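Local coordinates for L-asparaginase I (Vibrio cholerae, PDB 2OCD), which probably catalyses the hydrolysis of L-asparagine to L-aspartate and ammonium, working as a homotetramer of the asparaginase 1 family, at residues H311-Q316 with E321-K326; R228-L231 with A237-L240. All coordinates share one frame; numbering follows the deposited sequence.

Contact 1. Residues H311-Q316 with E321-K326; sequences HYLLSQ and EEVKAK
Leu313 meets Val323 and Lys326 because its CG sits beside the backbone N and anti to the carbonyl carbon (chi1 -68°), which carries both methyls across to the facing helix. On the other side, Val323 has CG1 anti to its own N (chi1 166°), so that this methyl is turned to CB of Leu313, with CG1 to CB at 4.1 Å. The two methyls of Leu313 then share the base of Lys326: CD2 of Leu313 lies 3.4 Å from CB of Lys326 and also reaches its CG, while CD1 of Leu313 packs against the same CB of Lys326. The two side chains cross at about a right angle, and the lysine is touched only through its first methylenes; bends at chi2 and chi4 take the rest of the chain away, and NZ is hydrogen-bonded to Gln329. CD1 of Leu313 also rests 3.8 Å from the backbone O of Val323. Leu314 adds a looser touch, CD2 to CG1 of Val323 at 4.4 Å. What joins the segments is thus apolar packing, centred on the Leu313–Val323 pair, where the CA atoms are 5.8 Å apart.

Near the end of the first helix, Ser315 OG donates to His311 O at 2.6 Å, in the carbonyl plane, and is also hydrogen-bonded to Thr209 and Gln211. The arrangement is a helical hairpin: the segments 311-315 and 321-326 run roughly antiparallel, at 156°, in the two helices 303-315 and 320-327, joined by a short connection whose Leu318 packs on Leu313, while the first helix also lies against strand 237-242 of the C-terminal region's parallel sheet.

Contact 2. Residues R228-L231 with A237-L240; sequences RNTL and AMIL
Thr230 and Leu231 receive the tip of Met238, a selenomethionine, inside a beta-alpha-beta unit made of strand 213-217, helix 224-231 and strand 237-242. The contact packs helix 224-231 of the crossover against the strand that follows it.

Apolar packing comes first. CE of Met238 is the atom that does the touching, 3.9 Å from CD2 of Leu231, and the two side chains cross at about a right angle. The selenomethionine leaves the strand with CG anti to its backbone N (chi1 159°) and then bends at chi2 and chi3, swinging its terminal methyl toward Thr230 and Leu231. Leu231 is itself backed by Gln257 and Ala261 of helix 252-263, and Met238 by Ile216 and Val268 of the neighbouring strands, so the methyl is placed between helix and sheet in a buried layer.

The methyl also meets Thr230, again nearly at a right angle between the side chains, with CB at 4.1 Å and the polar OG1 at 3.9 Å from CE of Met238. That hydroxyl is engaged within its own helix, by a hydrogen bond to Ile227 O.

Hydrogen bonds hold each side separately. Leu231 N donates to Arg228 O at 3.0 Å, and Leu231 O accepts from the side-chain NH1 of Arg264. In the strand, Met238 and Leu240 pair with Val269, while Ala237 and Ile239 pair with strand 213-217. The closest approach between the segments is at the backbone of the helix: CE of Met238 lies 3.4 Å from the carbonyl O of Thr230.

Overall arrangement
Contacts 1 and 2 lie in series along the chain, with 228-231/237-240 complete before 311-316/321-326 begins, and their centres are about 17 Å apart. They meet directly where CD1 of Leu314 packs 3.6 Å from CB of Ala237. Strand 237-242 thus links them: Met238 looks to the crossover helix, whereas Ala237 and Ile239 meet helix 303-315, covering the sheet on its other face. Helix 303-315 of contact 1 and helix 224-231 of contact 2 therefore lie on opposite faces of one parallel sheet in the C-terminal region. Both contacts lie away from the predicted active-site residues Thr14 and Thr91, which belong to the N-terminal part.

Contact 1. Residues H311-Q316 with E321-K326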
loop_
_atom_site.group_PDB
_atom_site.type_symbol
_atom_site.label_atom_id
_atom_site.label_comp_id
_atom_site.label_asym_id
_atom_site.label_seq_id
_atom_site.Cartn_x
_atom_site.Cartn_y
_atom_site.Cartn_z
ATOM N N HIS B 311 18.870 15.244 -26.431
ATOM C CA HIS B 311 18.998 16.674 -26.704
ATOM C C HIS B 311 20.363 17.179 -26.210
ATOM O O HIS B 311 20.966 18.108 -26.762
ATOM C CB HIS B 311 17.921 17.490 -25.991
ATOM C CG HIS B 311 16.630 17.693 -26.754
ATOM N ND1 HIS B 311 15.611 16.761 -26.767
ATOM C CD2 HIS B 311 16.143 18.787 -27.405
ATOM C CE1 HIS B 311 14.586 17.244 -27.458
ATOM N NE2 HIS B 311 14.883 18.469 -27.859
ATOM N N TYR B 312 20.808 16.612 -25.107
ATOM C CA TYR B 312 22.151 16.880 -24.593
ATOM C C TYR B 312 23.159 16.514 -25.652
ATOM O O TYR B 312 23.849 17.405 -26.133
ATOM C CB TYR B 312 22.420 16.096 -23.317
ATOM C CG TYR B 312 23.861 16.004 -22.950
ATOM C CD1 TYR B 312 24.602 17.133 -22.723
ATOM C CD2 TYR B 312 24.484 14.783 -22.800
ATOM C CE1 TYR B 312 25.949 17.065 -22.384
ATOM C CE2 TYR B 312 25.838 14.703 -22.455
ATOM C CZ TYR B 312 26.560 15.854 -22.247
ATOM O OH TYR B 312 27.903 15.797 -21.886
ATOM N N LEU B 313 23.194 15.236 -26.042
ATOM C CA LEU B 313 24.242 14.708 -26.921
ATOM C C LEU B 313 24.185 15.220 -28.359
ATOM O O LEU B 313 25.226 15.561 -28.969
ATOM C CB LEU B 313 24.203 13.181 -26.967
ATOM C CG LEU B 313 24.593 12.457 -25.680
ATOM C CD1 LEU B 313 24.058 11.051 -25.804
ATOM C CD2 LEU B 313 26.142 12.467 -25.382
ATOM N N LEU B 314 22.986 15.274 -28.919
ATOM C CA LEU B 314 22.858 15.736 -30.285
ATOM C C LEU B 314 23.198 17.230 -30.377
ATOM O O LEU B 314 23.411 17.730 -31.492
ATOM C CB LEU B 314 21.442 15.474 -30.816
ATOM C CG LEU B 314 21.106 14.016 -31.146
ATOM C CD1 LEU B 314 19.577 13.798 -31.121
ATOM C CD2 LEU B 314 21.696 13.577 -32.517
ATOM N N SER B 315 23.231 17.937 -29.229
ATOM C CA SER B 315 23.498 19.415 -29.189
ATOM C C SER B 315 24.965 19.737 -29.016
ATOM O O SER B 315 25.370 20.848 -29.203
ATOM C CB SER B 315 22.732 20.126 -28.039
ATOM O OG SER B 315 21.323 20.218 -28.247
ATOM N N GLN B 316 25.756 18.780 -28.596
ATOM C CA GLN B 316 27.203 18.944 -28.623
ATOM C C GLN B 316 27.607 18.637 -30.031
ATOM O O GLN B 316 26.787 18.196 -30.825
ATOM C CB GLN B 316 27.877 18.017 -27.603
ATOM C CG GLN B 316 27.931 18.691 -26.188
ATOM C CD GLN B 316 26.627 18.619 -25.458
ATOM O OE1 GLN B 316 26.004 19.636 -25.062
ATOM N NE2 GLN B 316 26.184 17.381 -25.265
ATOM N N GLU B 321 28.373 8.078 -34.130
ATOM C CA GLU B 321 28.799 6.908 -33.328
ATOM C C GLU B 321 29.057 7.268 -31.866
ATOM O O GLU B 321 28.728 6.554 -30.942
ATOM C CB GLU B 321 30.102 6.311 -33.918
ATOM C CG GLU B 321 29.949 5.714 -35.305
ATOM C CD GLU B 321 28.964 4.493 -35.384
ATOM O OE1 GLU B 321 28.699 3.827 -34.352
ATOM O OE2 GLU B 321 28.445 4.213 -36.509
ATOM N N GLU B 322 29.669 8.406 -31.680
ATOM C CA GLU B 322 29.884 8.919 -30.363
ATOM C C GLU B 322 28.546 9.150 -29.586
ATOM O O GLU B 322 28.418 8.800 -28.403
ATOM C CB GLU B 322 30.736 10.169 -30.513
ATOM C CG GLU B 322 31.351 10.692 -29.256
ATOM C CD GLU B 322 32.441 11.779 -29.545
ATOM O OE1 GLU B 322 32.628 12.253 -30.743
ATOM O OE2 GLU B 322 33.103 12.140 -28.536
ATOM N N VAL B 323 27.541 9.709 -30.250
ATOM C CA VAL B 323 26.244 9.930 -29.615
ATOM C C VAL B 323 25.737 8.543 -29.266
ATOM O O VAL B 323 25.315 8.281 -28.091
ATOM C CB VAL B 323 25.265 10.641 -30.570
ATOM C CG1 VAL B 323 23.808 10.556 -30.049
ATOM C CG2 VAL B 323 25.722 12.108 -30.884
ATOM N N LYS B 324 25.849 7.641 -30.263
ATOM C CA LYS B 324 25.319 6.263 -30.143
ATOM C C LYS B 324 25.884 5.585 -28.907
ATOM O O LYS B 324 25.123 5.160 -28.029
ATOM C CB LYS B 324 25.601 5.423 -31.403
ATOM C CG LYS B 324 24.513 4.384 -31.794
ATOM C CD LYS B 324 25.167 3.139 -32.396
ATOM C CE LYS B 324 24.231 2.218 -33.235
ATOM N NZ LYS B 324 25.015 1.027 -33.667
ATOM N N ALA B 325 27.218 5.577 -28.823
ATOM C CA ALA B 325 27.957 5.064 -27.660
ATOM C C ALA B 325 27.530 5.719 -26.343
ATOM O O ALA B 325 27.242 5.032 -25.371
ATOM C CB ALA B 325 29.463 5.200 -27.867
ATOM N N LYS B 326 27.425 7.038 -26.316
ATOM C CA LYS B 326 27.070 7.746 -25.092
ATOM C C LYS B 326 25.640 7.472 -24.618
ATOM O O LYS B 326 25.375 7.416 -23.423
ATOM C CB LYS B 326 27.290 9.234 -25.291
ATOM C CG LYS B 326 28.547 9.869 -24.605
ATOM C CD LYS B 326 29.841 9.372 -25.050
ATOM C CE LYS B 326 30.983 9.935 -24.120
ATOM N NZ LYS B 326 31.009 9.379 -22.663
#

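Contact 2. Residues R228-L231 with A237-L240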
loop_
_atom_site.group_PDB
_atom_site.type_symbol
_atom_site.label_atom_id
_atom_site.label_comp_id
_atom_site.label_asym_id
_atom_site.label_seq_id
_atom_site.Cartn_x
_atom_site.Cartn_y
_atom_site.Cartn_z
ATOM N N ARG B 228 7.395 5.606 -41.807
ATOM C CA ARG B 228 8.110 6.375 -42.815
ATOM C C ARG B 228 7.930 7.873 -42.580
ATOM O O ARG B 228 8.888 8.592 -42.599
ATOM C CB ARG B 228 7.616 5.995 -44.192
ATOM C CG ARG B 228 8.385 6.623 -45.310
ATOM C CD ARG B 228 7.592 6.502 -46.581
ATOM N NE ARG B 228 6.344 7.280 -46.457
ATOM C CZ ARG B 228 5.152 6.920 -46.949
ATOM N NH1 ARG B 228 5.004 5.763 -47.617
ATOM N NH2 ARG B 228 4.092 7.719 -46.762
ATOM N N ASN B 229 6.692 8.301 -42.322
ATOM C CA ASN B 229 6.346 9.702 -42.019
ATOM C C ASN B 229 7.129 10.245 -40.865
ATOM O O ASN B 229 7.589 11.388 -40.897
ATOM C CB ASN B 229 4.851 9.850 -41.667
ATOM C CG ASN B 229 3.940 9.699 -42.889
ATOM O OD1 ASN B 229 4.414 9.679 -44.032
ATOM N ND2 ASN B 229 2.622 9.565 -42.646
ATOM N N THR B 230 7.266 9.432 -39.827
ATOM C CA THR B 230 7.980 9.856 -38.632
ATOM C C THR B 230 9.500 9.967 -38.879
ATOM O O THR B 230 10.206 10.559 -38.069
ATOM C CB THR B 230 7.804 8.844 -37.468
ATOM O OG1 THR B 230 8.390 7.574 -37.851
ATOM C CG2 THR B 230 6.350 8.656 -37.094
ATOM N N LEU B 231 10.012 9.362 -39.950
ATOM C CA LEU B 231 11.453 9.373 -40.198
ATOM C C LEU B 231 11.842 10.454 -41.209
ATOM O O LEU B 231 13.016 10.657 -41.469
ATOM C CB LEU B 231 11.964 7.974 -40.640
ATOM C CG LEU B 231 12.039 6.902 -39.551
ATOM C CD1 LEU B 231 12.003 5.526 -40.140
ATOM C CD2 LEU B 231 13.261 7.038 -38.649
ATOM N N ALA B 237 16.711 12.001 -34.597
ATOM C CA ALA B 237 16.611 10.933 -33.597
ATOM C C ALA B 237 15.167 10.459 -33.460
ATOM O O ALA B 237 14.230 11.129 -33.909
ATOM C CB ALA B 237 17.182 11.353 -32.234
HETATM N N MSE B 238 15.019 9.294 -32.828
HETATM C CA MSE B 238 13.814 8.498 -32.884
HETATM C C MSE B 238 13.733 7.586 -31.662
HETATM O O MSE B 238 14.532 6.659 -31.486
HETATM C CB MSE B 238 13.889 7.663 -34.163
HETATM C CG MSE B 238 13.011 6.390 -34.249
HETATM SE SE MSE B 238 11.179 6.844 -34.620
HETATM C CE MSE B 238 11.444 8.552 -35.606
ATOM N N ILE B 239 12.757 7.838 -30.822
ATOM C CA ILE B 239 12.469 6.972 -29.682
ATOM C C ILE B 239 11.339 5.982 -30.044
ATOM O O ILE B 239 10.259 6.352 -30.447
ATOM C CB ILE B 239 12.094 7.793 -28.415
ATOM C CG1 ILE B 239 13.231 8.747 -28.059
ATOM C CG2 ILE B 239 11.797 6.879 -27.215
ATOM C CD1 ILE B 239 12.846 9.718 -26.933
ATOM N N LEU B 240 11.626 4.707 -29.848
ATOM C CA LEU B 240 10.723 3.640 -30.187
ATOM C C LEU B 240 10.173 3.063 -28.917
ATOM O O LEU B 240 10.936 2.487 -28.193
ATOM C CB LEU B 240 11.535 2.596 -30.874
ATOM C CG LEU B 240 10.977 1.886 -32.064
ATOM C CD1 LEU B 240 10.634 2.906 -33.156
ATOM C CD2 LEU B 240 12.126 0.911 -32.438
#